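Local structure of methylenetetrahydrofolate--tRNA-(uracil-5-)-methyltransferase TrmFO (3G5S) at residues 3-8 with 28-33; 7-12 with 44-49; 32-37 with 116-121. The protein probably catalyses the folate- and FAD-dependent methylation of uridine 54 in tRNA to 5-methyluridine, with methylenetetrahydrofolate as carbon donor and NADH or NADPH as reductant. All blocks are in the same frame, centred on the assembly; numbering follows the deposited sequence.

Contact 1. Residues 3-8 with 28-33. With FAD (flavin-adenine dinucleotide), chain B.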
# COMPACT_ATOMS: atom_id res chain seq x y z
N ARG A 3 -19.64 15.96 -15.72
CA ARG A 3 -19.36 14.79 -14.90
C ARG A 3 -17.90 14.76 -14.50
O ARG A 3 -17.04 15.18 -15.28
CB ARG A 3 -19.70 13.50 -15.66
CG ARG A 3 -21.13 13.37 -16.11
CD ARG A 3 -21.37 12.11 -16.92
NE ARG A 3 -22.75 12.02 -17.37
CZ ARG A 3 -23.75 11.54 -16.65
NH1 ARG A 3 -24.97 11.52 -17.17
NH2 ARG A 3 -23.55 11.07 -15.42
N VAL A 4 -17.63 14.27 -13.30
CA VAL A 4 -16.28 13.92 -12.91
C VAL A 4 -15.94 12.57 -13.51
O VAL A 4 -16.73 11.63 -13.41
CB VAL A 4 -16.14 13.87 -11.38
CG1 VAL A 4 -14.81 13.22 -10.98
CG2 VAL A 4 -16.25 15.26 -10.81
N ASN A 5 -14.78 12.48 -14.16
CA ASN A 5 -14.33 11.21 -14.71
C ASN A 5 -13.73 10.34 -13.63
O ASN A 5 -12.93 10.81 -12.82
CB ASN A 5 -13.26 11.46 -15.77
CG ASN A 5 -13.76 12.32 -16.91
OD1 ASN A 5 -14.75 11.98 -17.56
ND2 ASN A 5 -13.08 13.43 -17.16
N VAL A 6 -14.11 9.07 -13.62
CA VAL A 6 -13.43 8.07 -12.80
C VAL A 6 -12.99 6.97 -13.75
O VAL A 6 -13.81 6.35 -14.43
CB VAL A 6 -14.34 7.51 -11.68
CG1 VAL A 6 -13.61 6.40 -10.91
CG2 VAL A 6 -14.76 8.63 -10.74
N VAL A 7 -11.68 6.76 -13.82
CA VAL A 7 -11.12 5.83 -14.78
C VAL A 7 -10.73 4.54 -14.07
O VAL A 7 -9.78 4.51 -13.29
CB VAL A 7 -9.91 6.43 -15.53
CG1 VAL A 7 -9.40 5.45 -16.57
CG2 VAL A 7 -10.27 7.78 -16.16
N GLY A 8 -11.49 3.49 -14.35
CA GLY A 8 -11.31 2.20 -13.72
C GLY A 8 -12.40 1.95 -12.69
O GLY A 8 -12.56 2.75 -11.77
N ARG A 28 -18.76 10.04 -14.67
CA ARG A 28 -18.55 9.27 -15.88
C ARG A 28 -17.52 8.21 -15.51
O ARG A 28 -16.34 8.52 -15.31
CB ARG A 28 -18.01 10.18 -16.98
CG ARG A 28 -17.86 9.50 -18.32
CD ARG A 28 -17.40 10.49 -19.40
NE ARG A 28 -18.37 11.56 -19.64
CZ ARG A 28 -18.21 12.82 -19.26
NH1 ARG A 28 -17.12 13.20 -18.60
NH2 ARG A 28 -19.15 13.72 -19.53
N LEU A 29 -17.98 6.97 -15.37
CA LEU A 29 -17.16 5.87 -14.91
C LEU A 29 -16.73 5.03 -16.09
O LEU A 29 -17.57 4.42 -16.76
CB LEU A 29 -17.95 5.02 -13.91
CG LEU A 29 -17.26 3.79 -13.33
CD1 LEU A 29 -16.02 4.18 -12.55
CD2 LEU A 29 -18.23 3.03 -12.45
N PHE A 30 -15.43 5.02 -16.36
CA PHE A 30 -14.88 4.26 -17.48
C PHE A 30 -14.38 2.91 -17.01
O PHE A 30 -13.68 2.81 -16.00
CB PHE A 30 -13.68 5.00 -18.10
CG PHE A 30 -14.02 6.30 -18.77
CD1 PHE A 30 -14.04 7.48 -18.05
CD2 PHE A 30 -14.26 6.35 -20.13
CE1 PHE A 30 -14.32 8.68 -18.67
CE2 PHE A 30 -14.55 7.55 -20.75
CZ PHE A 30 -14.57 8.72 -20.03
N GLU A 31 -14.74 1.86 -17.75
CA GLU A 31 -14.25 0.53 -17.46
C GLU A 31 -14.07 -0.22 -18.77
O GLU A 31 -15.01 -0.33 -19.56
CB GLU A 31 -15.20 -0.23 -16.54
CG GLU A 31 -14.80 -1.67 -16.28
CD GLU A 31 -13.36 -1.79 -15.83
OE1 GLU A 31 -12.58 -2.48 -16.53
OE2 GLU A 31 -13.00 -1.20 -14.78
N MSE A 32 -12.87 -0.72 -19.01
CA MSE A 32 -12.61 -1.41 -20.27
C MSE A 32 -13.13 -2.85 -20.31
O MSE A 32 -13.37 -3.40 -21.38
CB MSE A 32 -11.13 -1.36 -20.60
CG MSE A 32 -10.26 -2.18 -19.68
SE MSE A 32 -8.39 -1.91 -20.11
CE MSE A 32 -7.64 -3.24 -18.90
N ARG A 33 -13.30 -3.46 -19.14
CA ARG A 33 -13.87 -4.80 -19.08
C ARG A 33 -15.35 -4.73 -19.45
O ARG A 33 -16.01 -3.73 -19.17
CB ARG A 33 -13.71 -5.39 -17.68
CG ARG A 33 -12.26 -5.62 -17.28
CD ARG A 33 -12.16 -6.23 -15.90
NE ARG A 33 -12.48 -5.31 -14.81
CZ ARG A 33 -13.58 -5.37 -14.06
NH1 ARG A 33 -14.50 -6.30 -14.28
NH2 ARG A 33 -13.76 -4.49 -13.07
PA FAD B . -8.45 -2.89 -9.76
O1A FAD B . -7.59 -3.82 -10.57
O2A FAD B . -9.40 -3.48 -8.77
O5B FAD B . -9.30 -1.93 -10.72
C5B FAD B . -8.71 -1.29 -11.83
C4B FAD B . -9.75 -1.24 -12.93
O4B FAD B . -9.28 -0.41 -13.98
C3B FAD B . -10.00 -2.62 -13.54
O3B FAD B . -11.38 -2.92 -13.55
C2B FAD B . -9.43 -2.51 -14.95
O2B FAD B . -10.10 -3.29 -15.92
C1B FAD B . -9.59 -1.03 -15.24
N9A FAD B . -8.67 -0.41 -16.21
C8A FAD B . -7.31 -0.53 -16.27
N7A FAD B . -6.85 0.28 -17.24
C5A FAD B . -7.91 0.93 -17.79
C6A FAD B . -8.04 1.86 -18.81
N6A FAD B . -6.98 2.46 -19.36
N1A FAD B . -9.29 2.33 -19.11
C2A FAD B . -10.41 1.87 -18.46
N3A FAD B . -10.30 0.94 -17.45
C4A FAD B . -9.06 0.49 -17.14
N1 FAD B . -5.21 -7.49 -2.82
C2 FAD B . -5.57 -8.01 -1.60
O2 FAD B . -5.89 -7.26 -0.68
N3 FAD B . -5.59 -9.38 -1.42
C4 FAD B . -5.25 -10.26 -2.44
O4 FAD B . -5.28 -11.48 -2.25
C4X FAD B . -4.88 -9.72 -3.67
N5 FAD B . -4.53 -10.54 -4.72
C5X FAD B . -4.18 -9.99 -5.93
C6 FAD B . -3.83 -10.83 -6.98
C7 FAD B . -3.47 -10.31 -8.21
C7M FAD B . -3.09 -11.22 -9.35
C8 FAD B . -3.45 -8.93 -8.39
C8M FAD B . -3.06 -8.34 -9.72
C9 FAD B . -3.80 -8.08 -7.34
C9A FAD B . -4.16 -8.61 -6.10
N10 FAD B . -4.49 -7.76 -5.05
C10 FAD B . -4.86 -8.34 -3.85
C1' FAD B . -3.88 -6.38 -4.99
C2' FAD B . -4.90 -5.24 -4.97
O2' FAD B . -5.39 -4.97 -3.67
C3' FAD B . -6.05 -5.47 -5.95
O3' FAD B . -5.49 -5.48 -7.25
C4' FAD B . -7.14 -4.41 -5.88
O4' FAD B . -8.24 -4.85 -6.66
C5' FAD B . -6.64 -3.04 -6.35
O5' FAD B . -7.74 -2.17 -6.52
P FAD B . -7.68 -1.05 -7.66
O1P FAD B . -6.47 -0.20 -7.50
O2P FAD B . -9.01 -0.38 -7.67
O3P FAD B . -7.45 -1.88 -9.02
O HOH W 1 -18.01 16.31 -18.18
O HOH W 2 -22.08 13.56 -19.71
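Arg28 pairs with Asn5, and Phe30 with Val7, where strands 4-7 and 27-30 run parallel as the two strands of the first beta-alpha-beta unit of the Rossmann-type FAD domain. The backbone ladder starts with Arg28 N giving a hydrogen bond to Val4 O and ends with Gly8 N reaching Phe30 O, the most bent of its four bonds at 148°. Arg28 contributes the largest share of the buried surface. Its CG stands anti to the backbone N (chi1 -175°) and the chain bends at chi3, running side by side with Asn5. NH1 then donates to Asn5 OD1 at 2.9 Å, with the oxygen almost exactly in the guanidinium plane; Asn5 ND2 is engaged by Thr129 OG1, so both ends of the amide are held. Arg3 crosses Arg28 at about a right angle and lays its aliphatic part over one guanidinium face, with CD 3.8 Å from Arg28 NH2. The two positive groups are themselves close, and water 2 accepts from both Arg3 NE and Arg28 NH2, while Arg3 NH2 turns to Val27 O. On the same sheet face the Phe30 ring presents its edge to Asn5 OD1, which lies 3.5 Å from CE1. On the opposite face of the sheet, Val6 CG1 packs on Leu29 CD1 at 3.7 Å. Past the strand ends the chain meets the cofactor: Glu31 OE1 accepts from FAD O2B and Glu31 OE2 from FAD O3B, both at 2.7 Å, and Arg33 NE and NH2 each donate to FAD O3B.

Contact 2. Residues 7-12 with 44-49. With FAD (flavin-adenine dinucleotide), chain B.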
# COMPACT_ATOMS: atom_id res chain seq x y z
N VAL A 7 -11.68 6.76 -13.82
CA VAL A 7 -11.12 5.83 -14.78
C VAL A 7 -10.73 4.54 -14.07
O VAL A 7 -9.78 4.51 -13.29
CB VAL A 7 -9.91 6.43 -15.53
CG1 VAL A 7 -9.40 5.45 -16.57
CG2 VAL A 7 -10.27 7.78 -16.16
N GLY A 8 -11.49 3.49 -14.35
CA GLY A 8 -11.31 2.20 -13.72
C GLY A 8 -12.40 1.95 -12.69
O GLY A 8 -12.56 2.75 -11.77
N ALA A 9 -13.14 0.86 -12.84
CA ALA A 9 -14.22 0.50 -11.94
C ALA A 9 -13.86 -0.72 -11.09
O ALA A 9 -14.64 -1.67 -10.97
CB ALA A 9 -15.51 0.26 -12.70
N GLY A 10 -12.67 -0.68 -10.50
CA GLY A 10 -12.26 -1.69 -9.55
C GLY A 10 -12.62 -1.29 -8.14
O GLY A 10 -13.61 -0.60 -7.90
N LEU A 11 -11.80 -1.70 -7.18
CA LEU A 11 -12.07 -1.38 -5.78
C LEU A 11 -12.04 0.13 -5.54
O LEU A 11 -12.96 0.70 -4.94
CB LEU A 11 -11.06 -2.09 -4.87
CG LEU A 11 -11.36 -3.54 -4.48
CD1 LEU A 11 -12.51 -3.61 -3.47
CD2 LEU A 11 -11.65 -4.43 -5.68
N ALA A 12 -10.97 0.78 -6.00
CA ALA A 12 -10.81 2.21 -5.79
C ALA A 12 -11.81 3.05 -6.58
O ALA A 12 -12.40 3.98 -6.04
CB ALA A 12 -9.39 2.65 -6.11
N ASP A 44 -17.39 -8.75 -15.93
CA ASP A 44 -17.74 -7.38 -16.30
C ASP A 44 -18.12 -6.54 -15.07
O ASP A 44 -18.54 -5.40 -15.22
CB ASP A 44 -18.90 -7.38 -17.31
CG ASP A 44 -20.18 -7.97 -16.74
OD1 ASP A 44 -20.21 -8.32 -15.55
OD2 ASP A 44 -21.16 -8.09 -17.50
N ARG A 45 -17.94 -7.11 -13.88
CA ARG A 45 -18.44 -6.50 -12.66
C ARG A 45 -17.52 -5.41 -12.12
O ARG A 45 -16.30 -5.51 -12.22
CB ARG A 45 -18.60 -7.56 -11.57
CG ARG A 45 -19.64 -8.61 -11.87
CD ARG A 45 -21.03 -8.13 -11.48
NE ARG A 45 -22.02 -9.20 -11.59
CZ ARG A 45 -22.23 -10.13 -10.65
NH1 ARG A 45 -23.16 -11.06 -10.84
NH2 ARG A 45 -21.52 -10.12 -9.53
N PHE A 46 -18.11 -4.38 -11.53
CA PHE A 46 -17.34 -3.39 -10.81
C PHE A 46 -16.82 -4.01 -9.51
O PHE A 46 -17.52 -4.79 -8.86
CB PHE A 46 -18.17 -2.16 -10.48
CG PHE A 46 -18.82 -1.52 -11.69
CD1 PHE A 46 -18.31 -1.70 -12.97
CD2 PHE A 46 -19.94 -0.72 -11.53
CE1 PHE A 46 -18.91 -1.10 -14.07
CE2 PHE A 46 -20.55 -0.12 -12.62
CZ PHE A 46 -20.03 -0.31 -13.89
N ALA A 47 -15.60 -3.65 -9.15
CA ALA A 47 -14.98 -4.10 -7.91
C ALA A 47 -14.87 -5.62 -7.83
O ALA A 47 -14.99 -6.23 -6.77
CB ALA A 47 -15.72 -3.54 -6.69
N GLU A 48 -14.61 -6.24 -8.98
CA GLU A 48 -14.28 -7.66 -9.01
C GLU A 48 -13.07 -7.93 -8.11
O GLU A 48 -12.07 -7.22 -8.18
CB GLU A 48 -13.98 -8.11 -10.44
CG GLU A 48 -13.47 -9.54 -10.53
CD GLU A 48 -13.21 -10.01 -11.96
OE1 GLU A 48 -13.68 -9.37 -12.93
OE2 GLU A 48 -12.54 -11.05 -12.12
N ILE A 49 -13.19 -8.97 -7.29
CA ILE A 49 -12.12 -9.43 -6.42
C ILE A 49 -11.34 -10.50 -7.18
O ILE A 49 -11.89 -11.57 -7.47
CB ILE A 49 -12.70 -10.02 -5.13
CG1 ILE A 49 -13.45 -8.95 -4.33
CG2 ILE A 49 -11.61 -10.69 -4.29
CD1 ILE A 49 -12.54 -8.00 -3.58
PA FAD B . -8.45 -2.89 -9.76
O1A FAD B . -7.59 -3.82 -10.57
O2A FAD B . -9.40 -3.48 -8.77
O5B FAD B . -9.30 -1.93 -10.72
C5B FAD B . -8.71 -1.29 -11.83
C4B FAD B . -9.75 -1.24 -12.93
O4B FAD B . -9.28 -0.41 -13.98
C3B FAD B . -10.00 -2.62 -13.54
O3B FAD B . -11.38 -2.92 -13.55
C2B FAD B . -9.43 -2.51 -14.95
O2B FAD B . -10.10 -3.29 -15.92
C1B FAD B . -9.59 -1.03 -15.24
N9A FAD B . -8.67 -0.41 -16.21
C8A FAD B . -7.31 -0.53 -16.27
N7A FAD B . -6.85 0.28 -17.24
C5A FAD B . -7.91 0.93 -17.79
C6A FAD B . -8.04 1.86 -18.81
N6A FAD B . -6.98 2.46 -19.36
N1A FAD B . -9.29 2.33 -19.11
C2A FAD B . -10.41 1.87 -18.46
N3A FAD B . -10.30 0.94 -17.45
C4A FAD B . -9.06 0.49 -17.14
N1 FAD B . -5.21 -7.49 -2.82
C2 FAD B . -5.57 -8.01 -1.60
O2 FAD B . -5.89 -7.26 -0.68
N3 FAD B . -5.59 -9.38 -1.42
C4 FAD B . -5.25 -10.26 -2.44
O4 FAD B . -5.28 -11.48 -2.25
C4X FAD B . -4.88 -9.72 -3.67
N5 FAD B . -4.53 -10.54 -4.72
C5X FAD B . -4.18 -9.99 -5.93
C6 FAD B . -3.83 -10.83 -6.98
C7 FAD B . -3.47 -10.31 -8.21
C7M FAD B . -3.09 -11.22 -9.35
C8 FAD B . -3.45 -8.93 -8.39
C8M FAD B . -3.06 -8.34 -9.72
C9 FAD B . -3.80 -8.08 -7.34
C9A FAD B . -4.16 -8.61 -6.10
N10 FAD B . -4.49 -7.76 -5.05
C10 FAD B . -4.86 -8.34 -3.85
C1' FAD B . -3.88 -6.38 -4.99
C2' FAD B . -4.90 -5.24 -4.97
O2' FAD B . -5.39 -4.97 -3.67
C3' FAD B . -6.05 -5.47 -5.95
O3' FAD B . -5.49 -5.48 -7.25
C4' FAD B . -7.14 -4.41 -5.88
O4' FAD B . -8.24 -4.85 -6.66
C5' FAD B . -6.64 -3.04 -6.35
O5' FAD B . -7.74 -2.17 -6.52
P FAD B . -7.68 -1.05 -7.66
O1P FAD B . -6.47 -0.20 -7.50
O2P FAD B . -9.01 -0.38 -7.67
O3P FAD B . -7.45 -1.88 -9.02
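The glycine-rich turn of the Rossmann-type FAD site, Gly8 to Ala12, meets the loop 44-49 through Ala9, Gly10 and Leu11 across a small buried interface. Ala9 and Leu11 carry most of it on the turn side. The carbonyl O of Ala9 accepts a hydrogen bond from Ala47 N at 2.9 Å, and the CA of Phe46 makes a CH...O contact with the same oxygen. Ala9 CB presses obliquely against the Phe46 ring, 3.4 Å from CD1 and 3.9 Å from both CG and CE1. An alanine in place of Phe46 would probably leave Ala9 CB without its ring partner and open a gap beside the turn. Further along, Leu11 CG lies anti to the carbonyl carbon (chi1 -84°). Leu11 CD2 beyond it touches Glu48 O, and Leu11 CD2 is also 4.2 Å from Ile49 CD1. That same methyl comes within 3.6 Å of FAD O4', joining loop and cofactor. Gly10 is the N-cap of helix 11-22, whose first turn offers Ala12 N to FAD O2P at 2.8 Å; a side chain on Gly10 would run into FAD O5B. Around this core, Phe46 and Ala47 also touch Ser14 on helix 11-22, Ala47 and Ile49 lean on helix 97-109, and Leu11 and Ile49 both meet Tyr343 of helix 343-361.

Contact 3. Residues 32-37 with 116-121. With FAD (flavin-adenine dinucleotide), chain B.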
# COMPACT_ATOMS: atom_id res chain seq x y z
N MSE A 32 -12.87 -0.72 -19.01
CA MSE A 32 -12.61 -1.41 -20.27
C MSE A 32 -13.13 -2.85 -20.31
O MSE A 32 -13.37 -3.40 -21.38
CB MSE A 32 -11.13 -1.36 -20.60
CG MSE A 32 -10.26 -2.18 -19.68
SE MSE A 32 -8.39 -1.91 -20.11
CE MSE A 32 -7.64 -3.24 -18.90
N ARG A 33 -13.30 -3.46 -19.14
CA ARG A 33 -13.87 -4.80 -19.08
C ARG A 33 -15.35 -4.73 -19.45
O ARG A 33 -16.01 -3.73 -19.17
CB ARG A 33 -13.71 -5.39 -17.68
CG ARG A 33 -12.26 -5.62 -17.28
CD ARG A 33 -12.16 -6.23 -15.90
NE ARG A 33 -12.48 -5.31 -14.81
CZ ARG A 33 -13.58 -5.37 -14.06
NH1 ARG A 33 -14.50 -6.30 -14.28
NH2 ARG A 33 -13.76 -4.49 -13.07
N PRO A 34 -15.89 -5.80 -20.04
CA PRO A 34 -15.25 -7.09 -20.30
C PRO A 34 -14.57 -7.21 -21.67
O PRO A 34 -13.86 -8.19 -21.89
CB PRO A 34 -16.42 -8.07 -20.26
CG PRO A 34 -17.58 -7.27 -20.75
CD PRO A 34 -17.34 -5.84 -20.33
N LYS A 35 -14.77 -6.25 -22.57
CA LYS A 35 -14.23 -6.41 -23.92
C LYS A 35 -12.70 -6.33 -23.96
O LYS A 35 -12.07 -6.87 -24.86
CB LYS A 35 -14.86 -5.44 -24.93
CG LYS A 35 -16.35 -5.68 -25.19
CD LYS A 35 -16.63 -7.10 -25.66
CE LYS A 35 -15.97 -7.42 -26.99
NZ LYS A 35 -16.42 -8.74 -27.53
N ARG A 36 -12.12 -5.66 -22.98
CA ARG A 36 -10.68 -5.72 -22.78
C ARG A 36 -10.44 -6.13 -21.33
O ARG A 36 -10.75 -5.38 -20.41
CB ARG A 36 -10.01 -4.38 -23.09
CG ARG A 36 -8.50 -4.48 -23.29
CD ARG A 36 -7.88 -3.17 -23.79
NE ARG A 36 -8.38 -2.77 -25.11
CZ ARG A 36 -7.91 -3.23 -26.26
NH1 ARG A 36 -6.93 -4.13 -26.28
NH2 ARG A 36 -8.42 -2.79 -27.41
N MSE A 37 -9.93 -7.34 -21.13
CA MSE A 37 -9.65 -7.84 -19.79
C MSE A 37 -8.20 -7.60 -19.41
O MSE A 37 -7.33 -7.53 -20.28
CB MSE A 37 -9.94 -9.34 -19.70
CG MSE A 37 -11.41 -9.72 -19.82
SE MSE A 37 -12.49 -9.30 -18.24
CE MSE A 37 -14.11 -10.21 -18.80
N VAL A 116 -21.94 5.02 -17.20
CA VAL A 116 -20.89 4.04 -17.40
C VAL A 116 -20.46 4.06 -18.86
O VAL A 116 -21.30 3.99 -19.75
CB VAL A 116 -21.37 2.62 -17.04
CG1 VAL A 116 -20.27 1.60 -17.29
CG2 VAL A 116 -21.83 2.56 -15.59
N VAL A 117 -19.16 4.15 -19.09
CA VAL A 117 -18.60 4.10 -20.43
C VAL A 117 -17.68 2.88 -20.52
O VAL A 117 -16.66 2.81 -19.82
CB VAL A 117 -17.81 5.38 -20.76
CG1 VAL A 117 -17.24 5.31 -22.16
CG2 VAL A 117 -18.70 6.61 -20.60
N ARG A 118 -18.06 1.92 -21.35
CA ARG A 118 -17.26 0.71 -21.51
C ARG A 118 -16.23 0.95 -22.59
O ARG A 118 -16.47 0.69 -23.77
CB ARG A 118 -18.15 -0.48 -21.85
CG ARG A 118 -19.18 -0.83 -20.79
CD ARG A 118 -18.57 -1.62 -19.63
NE ARG A 118 -19.57 -1.93 -18.61
CZ ARG A 118 -19.38 -2.75 -17.58
NH1 ARG A 118 -18.22 -3.37 -17.41
NH2 ARG A 118 -20.36 -2.97 -16.71
N GLU A 119 -15.09 1.47 -22.18
CA GLU A 119 -14.01 1.75 -23.11
C GLU A 119 -12.69 1.83 -22.36
O GLU A 119 -12.67 2.08 -21.15
CB GLU A 119 -14.27 3.04 -23.88
CG GLU A 119 -13.87 4.31 -23.14
CD GLU A 119 -13.87 5.53 -24.04
OE1 GLU A 119 -12.96 6.38 -23.91
OE2 GLU A 119 -14.79 5.65 -24.88
N GLU A 120 -11.60 1.61 -23.08
CA GLU A 120 -10.28 1.83 -22.53
C GLU A 120 -9.92 3.30 -22.68
O GLU A 120 -9.98 3.86 -23.77
CB GLU A 120 -9.23 1.00 -23.27
CG GLU A 120 -7.84 1.24 -22.71
CD GLU A 120 -6.72 0.84 -23.64
OE1 GLU A 120 -6.97 0.49 -24.82
OE2 GLU A 120 -5.56 0.89 -23.17
N VAL A 121 -9.53 3.93 -21.57
CA VAL A 121 -9.05 5.30 -21.60
C VAL A 121 -7.57 5.27 -21.92
O VAL A 121 -6.79 4.61 -21.22
CB VAL A 121 -9.32 5.99 -20.24
CG1 VAL A 121 -8.65 7.35 -20.18
CG2 VAL A 121 -10.82 6.10 -20.01
PA FAD B . -8.45 -2.89 -9.76
O1A FAD B . -7.59 -3.82 -10.57
O2A FAD B . -9.40 -3.48 -8.77
O5B FAD B . -9.30 -1.93 -10.72
C5B FAD B . -8.71 -1.29 -11.83
C4B FAD B . -9.75 -1.24 -12.93
O4B FAD B . -9.28 -0.41 -13.98
C3B FAD B . -10.00 -2.62 -13.54
O3B FAD B . -11.38 -2.92 -13.55
C2B FAD B . -9.43 -2.51 -14.95
O2B FAD B . -10.10 -3.29 -15.92
C1B FAD B . -9.59 -1.03 -15.24
N9A FAD B . -8.67 -0.41 -16.21
C8A FAD B . -7.31 -0.53 -16.27
N7A FAD B . -6.85 0.28 -17.24
C5A FAD B . -7.91 0.93 -17.79
C6A FAD B . -8.04 1.86 -18.81
N6A FAD B . -6.98 2.46 -19.36
N1A FAD B . -9.29 2.33 -19.11
C2A FAD B . -10.41 1.87 -18.46
N3A FAD B . -10.30 0.94 -17.45
C4A FAD B . -9.06 0.49 -17.14
N1 FAD B . -5.21 -7.49 -2.82
C2 FAD B . -5.57 -8.01 -1.60
O2 FAD B . -5.89 -7.26 -0.68
N3 FAD B . -5.59 -9.38 -1.42
C4 FAD B . -5.25 -10.26 -2.44
O4 FAD B . -5.28 -11.48 -2.25
C4X FAD B . -4.88 -9.72 -3.67
N5 FAD B . -4.53 -10.54 -4.72
C5X FAD B . -4.18 -9.99 -5.93
C6 FAD B . -3.83 -10.83 -6.98
C7 FAD B . -3.47 -10.31 -8.21
C7M FAD B . -3.09 -11.22 -9.35
C8 FAD B . -3.45 -8.93 -8.39
C8M FAD B . -3.06 -8.34 -9.72
C9 FAD B . -3.80 -8.08 -7.34
C9A FAD B . -4.16 -8.61 -6.10
N10 FAD B . -4.49 -7.76 -5.05
C10 FAD B . -4.86 -8.34 -3.85
C1' FAD B . -3.88 -6.38 -4.99
C2' FAD B . -4.90 -5.24 -4.97
O2' FAD B . -5.39 -4.97 -3.67
C3' FAD B . -6.05 -5.47 -5.95
O3' FAD B . -5.49 -5.48 -7.25
C4' FAD B . -7.14 -4.41 -5.88
O4' FAD B . -8.24 -4.85 -6.66
C5' FAD B . -6.64 -3.04 -6.35
O5' FAD B . -7.74 -2.17 -6.52
P FAD B . -7.68 -1.05 -7.66
O1P FAD B . -6.47 -0.20 -7.50
O2P FAD B . -9.01 -0.38 -7.67
O3P FAD B . -7.45 -1.88 -9.02
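Met32, a selenomethionine in this crystal, runs from the backbone of Glu119 and Glu120, just past strand 114-117, onto the adenine of FAD. Its CB sits 3.8 Å from both Glu119 O and Glu120 CA. CG, set between the backbone N and the carbonyl carbon (chi1 68°), approaches FAD N3A and C4A. From there the chain is extended: SE lies 3.7 Å from FAD C5A, and CE ends beside FAD C8A and O2B. Glu120 reaches the base as well, its CG being 3.7 Å from FAD N6A. Its carboxylate pairs only by charge with Arg36, OE1 standing 3.6 Å from NE and well out of the guanidinium plane; Arg122 gives OE1 a salt bridge, and Ser138 OG bonds to OE2. At the other end of the contact, Arg118 bends at chi2 and NH1 donates to Arg33 O at 2.8 Å, from above the carbonyl plane but with the oxygen near the guanidinium plane. Asp44 O is a second acceptor for NH1. Just past Glu120, Val121 grips the base through its backbone: N donates to FAD N1A at 2.9 Å, and O accepts from N6A. Paired backbone bonds of this kind, reading the adenine edge beside the strand that ends the sheet, make this the adenine pocket of a Rossmann-type FAD domain.

How the contacts relate
All three contacts line the adenosine and diphosphate half of FAD, with centres about 9 to 11 Å apart. Contacts 1 and 2 overlap at the end of strand 4-7, sharing Val7 and Gly8, and helix 11-22 leads from there to strand 27-30. Contact 3 takes over at Met32 and Arg33, where contact 1 ends, and its strand 114-117 neighbours 27-30 in the five-stranded parallel sheet. Along the chain contacts 2 and 3 interleave, in the order 7-12, 32-37, 44-49, 116-121. Arg33 NH1 bonds to Arg45 O and Arg118 NH1 to Asp44 O, tying contact 2 to contact 3, while Glu31 OE2 reaches Ala9 N. One cofactor site is thus built from segments far apart in sequence.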